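Local atomic coordinates of Pbp related beta-lactamase (Pyrococcus abyssi, PDB entry 2QMI), a protein that probably acts as a serine peptidase of the penicillin-binding protein and beta-lactamase family, self-compartmentalizing as an octamer. Residues V101-L105 with T106-G110; Y271-V274 with P275-F279; K364-E367 with G368-G372; P48-P51 with E52-Y55; G177-Y180 with E181-I184. All blocks are in the same frame, centred on the assembly; numbering follows the deposited sequence.

From the N terminus, contact 4 comes first. It turns the loop between strands 47-48 and 55-56 in the beta-lactamase-family domain. Contact 1 then closes the C-terminal end of helix 101-105. Contact 5 joins the loop after helix 162-176 to the start of helix 180-189. Contact 2 leads off strand 272-273, at one margin of the antiparallel sheet. Contact 3 enters the C-terminal barrel from helix 355-364. All five are local and lie in series, so none nests in or crosses another. Contacts 1 and 2 touch, through His102 and Thr106 against Tyr271, and Ile272 beside Thr106 and Ser108. Contacts 3 and 5 lie farthest apart, their centres about 57 Å from each other.

Contact 1. Residues V101-L105 with T106-G110; sequences VHHLL and THSSG
His103 O receives the backbone N-H of Ser108 at 2.9 Å, in an almost straight bond of 178°. Thr106 N gives its hydrogen to His102 O at 3.1 Å, the last regular helical bond of helix 101-105. His107 is the first residue to leave helical geometry. Its positive phi of 56° lets the chain reverse. The bond from Ser108 N to His103 O and the weak one from His107 N to Leu104 O make this a Schellman motif.

Hydroxyl groups add a second layer. Thr106 OG1 lies 2.9 Å from His102 O and 3.1 Å from His103 O. Its chi1 of 56° turns OG1 back over the helix end, towards these two carbonyls. Ser108 OG lies 2.8 Å from Thr106 OG1. It also meets His103 ND1 in a weak bond at 3.4 Å, near the plane of the imidazole.

The apolar contact is a CH-pi one. Thr106 CG2 sits over a face of the His102 ring, 4.2 Å from its centroid. Tyr286 OH bonds to His102 ND1, while Tyr271 meets the same ring edge-to-face. The His107 side chain touches Lys62, part of a probable SxxK motif.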
# COMPACT_ATOMS: atom_id res chain seq x y z
N VAL A 101 -39.03 -24.66 -34.61
CA VAL A 101 -38.13 -23.74 -35.29
C VAL A 101 -38.63 -22.30 -35.07
O VAL A 101 -37.84 -21.36 -35.01
CB VAL A 101 -38.08 -24.01 -36.81
CG1 VAL A 101 -37.12 -23.03 -37.48
CG2 VAL A 101 -37.63 -25.44 -37.07
N HIS A 102 -39.94 -22.17 -34.97
CA HIS A 102 -40.59 -20.88 -34.75
C HIS A 102 -40.24 -20.38 -33.36
O HIS A 102 -39.91 -19.20 -33.19
CB HIS A 102 -42.10 -21.03 -34.87
CG HIS A 102 -42.86 -19.81 -34.46
ND1 HIS A 102 -42.89 -18.66 -35.21
CD2 HIS A 102 -43.61 -19.55 -33.36
CE1 HIS A 102 -43.62 -17.74 -34.60
NE2 HIS A 102 -44.07 -18.26 -33.47
N HIS A 103 -40.32 -21.26 -32.36
CA HIS A 103 -40.00 -20.89 -30.99
C HIS A 103 -38.57 -20.33 -30.89
O HIS A 103 -38.35 -19.30 -30.26
CB HIS A 103 -40.14 -22.09 -30.04
CG HIS A 103 -41.54 -22.60 -29.90
ND1 HIS A 103 -42.62 -21.76 -29.74
CD2 HIS A 103 -42.03 -23.86 -29.86
CE1 HIS A 103 -43.72 -22.48 -29.61
NE2 HIS A 103 -43.39 -23.76 -29.68
N LEU A 104 -37.61 -21.02 -31.51
CA LEU A 104 -36.22 -20.58 -31.48
C LEU A 104 -36.04 -19.22 -32.13
O LEU A 104 -35.31 -18.37 -31.63
CB LEU A 104 -35.31 -21.60 -32.18
CG LEU A 104 -35.19 -23.02 -31.61
CD1 LEU A 104 -34.21 -23.82 -32.48
CD2 LEU A 104 -34.71 -22.97 -30.17
N LEU A 105 -36.70 -19.02 -33.27
CA LEU A 105 -36.61 -17.75 -33.99
C LEU A 105 -37.12 -16.59 -33.15
O LEU A 105 -36.61 -15.47 -33.24
CB LEU A 105 -37.44 -17.82 -35.28
CG LEU A 105 -36.94 -18.68 -36.44
CD1 LEU A 105 -38.06 -18.86 -37.46
CD2 LEU A 105 -35.71 -18.03 -37.07
N THR A 106 -38.14 -16.86 -32.33
CA THR A 106 -38.75 -15.85 -31.49
C THR A 106 -38.26 -15.81 -30.04
O THR A 106 -38.77 -15.02 -29.24
CB THR A 106 -40.29 -16.02 -31.48
OG1 THR A 106 -40.61 -17.35 -31.06
CG2 THR A 106 -40.86 -15.78 -32.86
N HIS A 107 -37.27 -16.63 -29.71
CA HIS A 107 -36.76 -16.68 -28.34
C HIS A 107 -37.90 -16.97 -27.39
O HIS A 107 -38.01 -16.35 -26.34
CB HIS A 107 -36.12 -15.35 -27.95
CG HIS A 107 -34.96 -14.95 -28.80
ND1 HIS A 107 -33.75 -15.60 -28.76
CD2 HIS A 107 -34.82 -13.95 -29.70
CE1 HIS A 107 -32.91 -15.03 -29.60
NE2 HIS A 107 -33.54 -14.02 -30.19
N SER A 108 -38.76 -17.91 -27.77
CA SER A 108 -39.91 -18.29 -26.94
C SER A 108 -39.93 -19.77 -26.53
O SER A 108 -40.96 -20.27 -26.08
CB SER A 108 -41.23 -17.95 -27.67
OG SER A 108 -41.43 -18.75 -28.81
N SER A 109 -38.79 -20.45 -26.66
CA SER A 109 -38.72 -21.86 -26.28
C SER A 109 -39.16 -22.11 -24.84
O SER A 109 -39.60 -23.21 -24.49
CB SER A 109 -37.29 -22.40 -26.47
OG SER A 109 -36.39 -21.78 -25.57
N GLY A 110 -39.05 -21.08 -24.01
CA GLY A 110 -39.44 -21.20 -22.62
C GLY A 110 -38.22 -21.42 -21.74
O GLY A 110 -38.31 -21.47 -20.52

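Contact 2. Residues Y271-V274 with P275-F279; sequences YIKV and PWEIF
Lys273 NZ forms a salt bridge of 3.1 Å with OE2 of Glu277, four residues on. It spans the exit from strand 272-273, a margin of the antiparallel sheet of the beta-lactamase-family domain. The ammonium approaches OE2 from above the carboxylate plane, 56° out of it. The other oxygen, Glu277 OE1, is farther from NZ, at 3.6 Å.

The lysine chain runs extended as far as CE. A bend at chi4, -65°, then places NZ beside the acid. Glu277 is extended beyond CG, and the two side chains cross at a slant. The pair is at the surface, where solvent would probably weaken its pull.

Between the two charged residues lie buried Val274 and exposed Pro275. Val274 CB and Pro275 CD make a tight pair at 3.4 Å. Val274 also packs on Phe158 and Tyr284, and Pro275 shares the Phe158 contact.

Further out, backbone hydrogen bonds join Tyr271 and Ile272 to Tyr284. Both face that one residue, a classic beta bulge. The Tyr271 ring stacks on Tyr286, and its OH bonds to Lys266 O. The far end of the loop reaches another copy of the protein. Arg422 of that second subunit bonds to Ile278 O and packs on Glu277, while Trp276 lies against Glu440 of the same subunit. Within the loop, Val274 CG2 comes 4.2 Å from Trp276 O.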
# COMPACT_ATOMS: atom_id res chain seq x y z
N TYR A 271 -44.29 -11.34 -33.24
CA TYR A 271 -44.92 -12.55 -32.70
C TYR A 271 -44.99 -12.54 -31.18
O TYR A 271 -45.82 -13.21 -30.58
CB TYR A 271 -44.15 -13.79 -33.15
CG TYR A 271 -44.09 -13.96 -34.64
CD1 TYR A 271 -45.19 -14.43 -35.36
CD2 TYR A 271 -42.95 -13.58 -35.35
CE1 TYR A 271 -45.15 -14.52 -36.75
CE2 TYR A 271 -42.91 -13.66 -36.74
CZ TYR A 271 -44.01 -14.13 -37.43
OH TYR A 271 -43.95 -14.20 -38.80
N ILE A 272 -44.11 -11.77 -30.55
CA ILE A 272 -44.10 -11.72 -29.10
C ILE A 272 -43.53 -10.41 -28.56
O ILE A 272 -42.67 -9.79 -29.19
CB ILE A 272 -43.30 -12.94 -28.54
CG1 ILE A 272 -43.55 -13.08 -27.04
CG2 ILE A 272 -41.80 -12.77 -28.85
CD1 ILE A 272 -42.84 -14.28 -26.41
N LYS A 273 -44.01 -10.01 -27.39
CA LYS A 273 -43.57 -8.77 -26.76
C LYS A 273 -42.22 -8.95 -26.06
O LYS A 273 -41.95 -10.00 -25.47
CB LYS A 273 -44.63 -8.32 -25.74
CG LYS A 273 -44.47 -6.89 -25.20
CD LYS A 273 -45.46 -6.63 -24.05
CE LYS A 273 -45.37 -5.20 -23.50
NZ LYS A 273 -44.06 -4.91 -22.85
N VAL A 274 -41.37 -7.94 -26.14
CA VAL A 274 -40.05 -7.99 -25.52
C VAL A 274 -39.98 -7.03 -24.33
O VAL A 274 -40.75 -6.08 -24.26
CB VAL A 274 -38.95 -7.62 -26.52
CG1 VAL A 274 -38.95 -8.61 -27.67
CG2 VAL A 274 -39.18 -6.20 -27.04
N PRO A 275 -39.05 -7.27 -23.38
CA PRO A 275 -38.88 -6.42 -22.19
C PRO A 275 -38.41 -5.01 -22.58
O PRO A 275 -38.97 -4.01 -22.13
CB PRO A 275 -37.83 -7.16 -21.37
CG PRO A 275 -37.97 -8.61 -21.81
CD PRO A 275 -38.19 -8.46 -23.30
N TRP A 276 -37.38 -4.96 -23.41
CA TRP A 276 -36.77 -3.72 -23.91
C TRP A 276 -37.77 -2.72 -24.46
O TRP A 276 -37.83 -2.51 -25.68
CB TRP A 276 -35.75 -4.06 -24.99
CG TRP A 276 -34.50 -4.67 -24.45
CD1 TRP A 276 -33.78 -5.70 -25.00
CD2 TRP A 276 -33.80 -4.27 -23.27
NE1 TRP A 276 -32.66 -5.96 -24.23
CE2 TRP A 276 -32.65 -5.09 -23.16
CE3 TRP A 276 -34.02 -3.29 -22.28
CZ2 TRP A 276 -31.73 -4.97 -22.11
CZ3 TRP A 276 -33.11 -3.17 -21.24
CH2 TRP A 276 -31.97 -4.01 -21.16
N GLU A 277 -38.52 -2.09 -23.58
CA GLU A 277 -39.52 -1.11 -23.99
C GLU A 277 -38.94 0.29 -23.99
O GLU A 277 -38.52 0.82 -22.94
CB GLU A 277 -40.72 -1.18 -23.04
CG GLU A 277 -42.03 -0.82 -23.69
CD GLU A 277 -43.21 -1.51 -23.00
OE1 GLU A 277 -44.36 -1.40 -23.50
OE2 GLU A 277 -42.96 -2.17 -21.96
N ILE A 278 -38.92 0.91 -25.17
CA ILE A 278 -38.39 2.25 -25.31
C ILE A 278 -39.43 3.21 -25.85
O ILE A 278 -39.71 4.24 -25.23
CB ILE A 278 -37.16 2.26 -26.24
CG1 ILE A 278 -36.09 1.31 -25.69
CG2 ILE A 278 -36.60 3.68 -26.34
CD1 ILE A 278 -34.85 1.16 -26.57
N PHE A 279 -40.01 2.88 -27.00
CA PHE A 279 -41.02 3.73 -27.62
C PHE A 279 -42.45 3.24 -27.38
O PHE A 279 -43.40 4.01 -27.54
CB PHE A 279 -40.75 3.83 -29.13
CG PHE A 279 -39.43 4.48 -29.46
CD1 PHE A 279 -39.33 5.87 -29.50
CD2 PHE A 279 -38.29 3.72 -29.69
CE1 PHE A 279 -38.10 6.48 -29.76
CE2 PHE A 279 -37.06 4.32 -29.95
CZ PHE A 279 -36.97 5.71 -29.98

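Contact 3. Residues K364-E367 with G368-G372; sequences KKVE and GRYMG
Tyr370 OH donates a short hydrogen bond of 2.7 Å to Val366 O. The carbonyl oxygen lies at the edge of the phenol ring, near its plane, and is 3.4 Å from CE2. Seen from the carbonyl, the hydroxyl stands above its plane, with a C=O...OH angle of 120°. Chi1 of -72° keeps the ring beside the backbone N of Tyr370. The phenol can then reach back along the chain to the turn before the strand.

This is the tightly packed side. Both Val366 and Tyr370 are buried, and their side chains cross at about a right angle. Val366 CG1 is 4.2 Å from the hydroxyl. Phe428 and Val381 pack on both residues, and Val435, Leu437 and Leu444 pack on the tyrosine.

The other side is looser and partly exposed. The CB of Glu367 points away from residues 368-372, and its OE2 takes the N-H of Val383. Lys364, exposed, forms salt bridges with Glu360 and Glu16.

The contact thus joins the loop after helix 355-364 to strand 368-371, the first strand of the closed antiparallel barrel in the Pab87 octamerisation domain.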
# COMPACT_ATOMS: atom_id res chain seq x y z
N LYS A 364 -27.15 15.13 -16.64
CA LYS A 364 -25.77 15.58 -16.47
C LYS A 364 -25.72 16.86 -15.65
O LYS A 364 -24.73 17.12 -14.97
CB LYS A 364 -25.09 15.85 -17.82
CG LYS A 364 -24.49 14.64 -18.51
CD LYS A 364 -23.29 15.07 -19.38
CE LYS A 364 -22.77 13.94 -20.28
NZ LYS A 364 -23.63 13.71 -21.47
N LYS A 365 -26.78 17.65 -15.72
CA LYS A 365 -26.86 18.91 -14.99
C LYS A 365 -26.95 18.74 -13.47
O LYS A 365 -26.58 19.63 -12.70
CB LYS A 365 -28.07 19.71 -15.45
CG LYS A 365 -28.16 20.02 -16.94
CD LYS A 365 -29.38 20.90 -17.20
CE LYS A 365 -29.59 21.24 -18.67
NZ LYS A 365 -30.85 22.05 -18.83
N VAL A 366 -27.45 17.59 -13.04
CA VAL A 366 -27.65 17.30 -11.63
C VAL A 366 -26.43 16.77 -10.88
O VAL A 366 -26.43 16.73 -9.64
CB VAL A 366 -28.87 16.33 -11.49
CG1 VAL A 366 -28.72 15.43 -10.30
CG2 VAL A 366 -30.14 17.15 -11.37
N GLU A 367 -25.39 16.38 -11.61
CA GLU A 367 -24.17 15.88 -10.97
C GLU A 367 -23.36 17.04 -10.42
O GLU A 367 -23.36 18.14 -10.98
CB GLU A 367 -23.32 15.09 -11.97
CG GLU A 367 -24.01 13.88 -12.59
CD GLU A 367 -23.11 13.14 -13.57
OE1 GLU A 367 -22.52 13.81 -14.44
OE2 GLU A 367 -22.99 11.89 -13.46
N GLY A 368 -22.64 16.77 -9.33
CA GLY A 368 -21.82 17.78 -8.69
C GLY A 368 -21.79 17.65 -7.17
O GLY A 368 -22.21 16.63 -6.62
N ARG A 369 -21.28 18.68 -6.50
CA ARG A 369 -21.18 18.69 -5.04
C ARG A 369 -22.26 19.62 -4.51
O ARG A 369 -22.46 20.72 -5.03
CB ARG A 369 -19.78 19.16 -4.61
CG ARG A 369 -19.56 19.23 -3.09
CD ARG A 369 -18.06 19.16 -2.76
NE ARG A 369 -17.75 19.33 -1.34
CZ ARG A 369 -17.92 20.46 -0.66
NH1 ARG A 369 -18.39 21.55 -1.27
NH2 ARG A 369 -17.60 20.52 0.62
N TYR A 370 -22.96 19.18 -3.47
CA TYR A 370 -24.05 19.96 -2.87
C TYR A 370 -23.76 20.31 -1.41
O TYR A 370 -23.31 19.45 -0.65
CB TYR A 370 -25.36 19.16 -2.96
CG TYR A 370 -25.92 19.06 -4.36
CD1 TYR A 370 -26.96 19.90 -4.76
CD2 TYR A 370 -25.40 18.15 -5.28
CE1 TYR A 370 -27.47 19.83 -6.06
CE2 TYR A 370 -25.91 18.07 -6.58
CZ TYR A 370 -26.94 18.91 -6.96
OH TYR A 370 -27.46 18.83 -8.22
N MET A 371 -24.04 21.55 -1.03
CA MET A 371 -23.81 22.02 0.34
C MET A 371 -25.09 22.45 1.06
O MET A 371 -26.03 22.97 0.45
CB MET A 371 -22.85 23.21 0.37
CG MET A 371 -21.53 22.97 -0.28
SD MET A 371 -20.78 21.49 0.40
CE MET A 371 -20.01 22.17 1.90
N GLY A 372 -25.11 22.24 2.37
CA GLY A 372 -26.25 22.65 3.16
C GLY A 372 -26.09 24.10 3.55
O GLY A 372 -25.22 24.80 3.01

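Contact 4. Residues P48-P51 with E52-Y55; sequences PSTP and ETIY
Ser49 OG and Tyr55 OH share a hydrogen bond of 2.8 Å across the loop, and either could be the donor. Chi1 of -54° swings the phenol back towards the serine. Ser23 OG is a second partner of Tyr55 OH.

Another set of polar contacts gathers at Thr50. Its OG1 accepts the backbone N-H of Thr53 at 3.3 Å, with an angle of 147°. Glu52 OE1 lies 2.7 Å from the same OG1, and Asp209 OD2 is also hydrogen-bonded to it. The Glu52 chain bends at chi2, 73°, and this folds its carboxylate back towards the threonine. The two side chains cross at about a right angle.

One water ties the turn together. It donates to Pro51 O at 2.8 Å and to Thr53 O at 2.6 Å, and lies at the edge of the Tyr55 ring.

Pro51 and Glu52 lie side by side, pointing the same way, with Pro51 CD 3.3 Å from Glu52 OE1.

The loop links strand 47-48 to strand 55-56 in the beta-lactamase-family domain. Pro51 and Glu52 pack on Leu242 of helix 241-252, Ser49 pairs by backbone with Gly39, and Tyr55 pairs by backbone with Ser239 of strand 238-239.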
# COMPACT_ATOMS: atom_id res chain seq x y z
N PRO A 48 -7.42 5.42 -39.73
CA PRO A 48 -8.78 5.94 -39.63
C PRO A 48 -9.92 4.97 -39.95
O PRO A 48 -9.74 3.97 -40.63
CB PRO A 48 -8.76 7.11 -40.61
CG PRO A 48 -7.94 6.54 -41.74
CD PRO A 48 -6.78 5.87 -40.99
N SER A 49 -11.11 5.28 -39.42
CA SER A 49 -12.30 4.50 -39.70
C SER A 49 -12.88 5.09 -40.99
O SER A 49 -12.93 6.31 -41.16
CB SER A 49 -13.34 4.63 -38.57
OG SER A 49 -13.19 3.59 -37.61
N THR A 50 -13.30 4.22 -41.91
CA THR A 50 -13.87 4.66 -43.18
C THR A 50 -15.15 3.88 -43.50
O THR A 50 -15.46 2.89 -42.85
CB THR A 50 -12.89 4.44 -44.32
OG1 THR A 50 -12.90 3.06 -44.70
CG2 THR A 50 -11.49 4.82 -43.90
N PRO A 51 -15.90 4.31 -44.52
CA PRO A 51 -17.13 3.60 -44.88
C PRO A 51 -16.86 2.12 -45.13
O PRO A 51 -17.72 1.27 -44.89
CB PRO A 51 -17.58 4.32 -46.15
CG PRO A 51 -17.10 5.70 -45.94
CD PRO A 51 -15.72 5.50 -45.38
N GLU A 52 -15.65 1.83 -45.62
CA GLU A 52 -15.21 0.48 -45.95
C GLU A 52 -14.74 -0.39 -44.77
O GLU A 52 -14.92 -1.61 -44.79
CB GLU A 52 -14.07 0.53 -46.98
CG GLU A 52 -14.36 1.23 -48.32
CD GLU A 52 -14.46 2.76 -48.22
OE1 GLU A 52 -14.05 3.32 -47.17
OE2 GLU A 52 -14.94 3.40 -49.19
N THR A 53 -14.14 0.21 -43.75
CA THR A 53 -13.62 -0.55 -42.60
C THR A 53 -14.56 -1.65 -42.10
O THR A 53 -15.78 -1.47 -41.99
CB THR A 53 -13.22 0.39 -41.42
OG1 THR A 53 -12.81 -0.39 -40.28
CG2 THR A 53 -14.36 1.27 -41.02
N ILE A 54 -13.97 -2.80 -41.79
CA ILE A 54 -14.71 -3.95 -41.33
C ILE A 54 -14.71 -4.12 -39.80
O ILE A 54 -13.67 -4.03 -39.16
CB ILE A 54 -14.16 -5.23 -42.01
CG1 ILE A 54 -14.69 -5.29 -43.45
CG2 ILE A 54 -14.52 -6.47 -41.22
CD1 ILE A 54 -14.10 -6.38 -44.29
N TYR A 55 -15.90 -4.36 -39.25
CA TYR A 55 -16.09 -4.56 -37.81
C TYR A 55 -16.90 -5.83 -37.61
O TYR A 55 -17.47 -6.37 -38.56
CB TYR A 55 -16.92 -3.43 -37.19
CG TYR A 55 -16.46 -2.01 -37.41
CD1 TYR A 55 -15.96 -1.25 -36.35
CD2 TYR A 55 -16.61 -1.40 -38.66
CE1 TYR A 55 -15.63 0.10 -36.53
CE2 TYR A 55 -16.29 -0.06 -38.85
CZ TYR A 55 -15.80 0.69 -37.78
OH TYR A 55 -15.48 2.01 -37.98
O HOH W 1 -17.75 0.16 -42.27

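Contact 5. Residues G177-Y180 with E181-I184; sequences GVSY and EEYI
Glu182 OE2 takes the backbone N-H of Ser179 in a bond of 3.0 Å and 168°. The N-H comes from above the carboxylate plane, 42° out of it. Ser179 OG makes at most a weak hydrogen bond to OE2, its position being less sure. In return, Glu182 N gives its hydrogen to Ser179 OG at 3.1 Å. Chi1 of 60° carries the glutamate chain back towards the helix start.

The carboxylate also lies against Val178, whose CB is 3.3 Å from Glu182 CD. Val178 CG2 meets Tyr183 CB at 4.1 Å.

Within the first turn, Ile184 packs back on Tyr180. Ile184 CG1 sits over a face of the phenol ring, 3.8 Å from the centroid, in a CH-pi contact. Their backbones are joined by the bond from Ile184 N to Tyr180 O, at 3.2 Å. The Tyr180 hydroxyl bonds to Thr65 of helix 61-74, and Glu173 of helix 162-176 takes the Tyr180 N-H.

Tyr183 N bonds to Ser179 O at 3.0 Å as the first turn begins. The bond from Glu182 N to Ser179 OG makes Ser179 the N-cap of helix 180-189. Together with the bond from Ser179 N to Glu182 OE2, it forms a capping box.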
# COMPACT_ATOMS: atom_id res chain seq x y z
N GLY A 177 -27.31 -29.54 -46.07
CA GLY A 177 -26.26 -30.47 -46.42
C GLY A 177 -24.87 -29.86 -46.39
O GLY A 177 -23.88 -30.58 -46.49
N VAL A 178 -24.79 -28.53 -46.26
CA VAL A 178 -23.49 -27.86 -46.20
C VAL A 178 -23.29 -27.14 -44.86
O VAL A 178 -24.18 -27.13 -44.01
CB VAL A 178 -23.31 -26.84 -47.37
CG1 VAL A 178 -23.29 -27.58 -48.71
CG2 VAL A 178 -24.44 -25.82 -47.36
N SER A 179 -22.12 -26.55 -44.66
CA SER A 179 -21.85 -25.84 -43.41
C SER A 179 -22.68 -24.57 -43.36
O SER A 179 -23.08 -24.04 -44.41
CB SER A 179 -20.37 -25.49 -43.29
OG SER A 179 -20.02 -24.43 -44.16
N TYR A 180 -22.95 -24.08 -42.15
CA TYR A 180 -23.73 -22.86 -41.96
C TYR A 180 -23.04 -21.67 -42.64
O TYR A 180 -23.69 -20.83 -43.26
CB TYR A 180 -23.90 -22.54 -40.47
CG TYR A 180 -24.41 -21.14 -40.21
CD1 TYR A 180 -25.74 -20.80 -40.46
CD2 TYR A 180 -23.54 -20.13 -39.80
CE1 TYR A 180 -26.19 -19.49 -40.31
CE2 TYR A 180 -23.98 -18.81 -39.64
CZ TYR A 180 -25.30 -18.50 -39.91
OH TYR A 180 -25.74 -17.19 -39.79
N GLU A 181 -21.73 -21.60 -42.49
CA GLU A 181 -20.96 -20.52 -43.08
C GLU A 181 -21.06 -20.49 -44.60
O GLU A 181 -21.29 -19.43 -45.18
CB GLU A 181 -19.50 -20.60 -42.64
CG GLU A 181 -19.32 -20.43 -41.14
CD GLU A 181 -19.12 -21.75 -40.41
OE1 GLU A 181 -19.82 -22.74 -40.72
OE2 GLU A 181 -18.24 -21.79 -39.52
N GLU A 182 -20.89 -21.63 -45.26
CA GLU A 182 -20.99 -21.65 -46.71
C GLU A 182 -22.42 -21.43 -47.20
O GLU A 182 -22.62 -20.95 -48.31
CB GLU A 182 -20.40 -22.95 -47.31
CG GLU A 182 -21.03 -24.27 -46.87
CD GLU A 182 -20.26 -25.50 -47.42
OE1 GLU A 182 -20.13 -25.64 -48.67
OE2 GLU A 182 -19.79 -26.34 -46.59
N TYR A 183 -23.42 -21.77 -46.39
CA TYR A 183 -24.79 -21.55 -46.82
C TYR A 183 -25.09 -20.04 -46.87
O TYR A 183 -25.72 -19.56 -47.82
CB TYR A 183 -25.80 -22.22 -45.88
CG TYR A 183 -27.21 -22.18 -46.44
CD1 TYR A 183 -27.64 -23.13 -47.37
CD2 TYR A 183 -28.09 -21.16 -46.09
CE1 TYR A 183 -28.90 -23.05 -47.94
CE2 TYR A 183 -29.37 -21.07 -46.66
CZ TYR A 183 -29.76 -22.02 -47.58
OH TYR A 183 -30.99 -21.92 -48.18
N ILE A 184 -24.65 -19.31 -45.85
CA ILE A 184 -24.86 -17.86 -45.80
C ILE A 184 -24.13 -17.19 -46.96
O ILE A 184 -24.68 -16.31 -47.64
CB ILE A 184 -24.32 -17.24 -44.49
CG1 ILE A 184 -25.04 -17.83 -43.28
CG2 ILE A 184 -24.49 -15.73 -44.53
CD1 ILE A 184 -26.55 -17.67 -43.32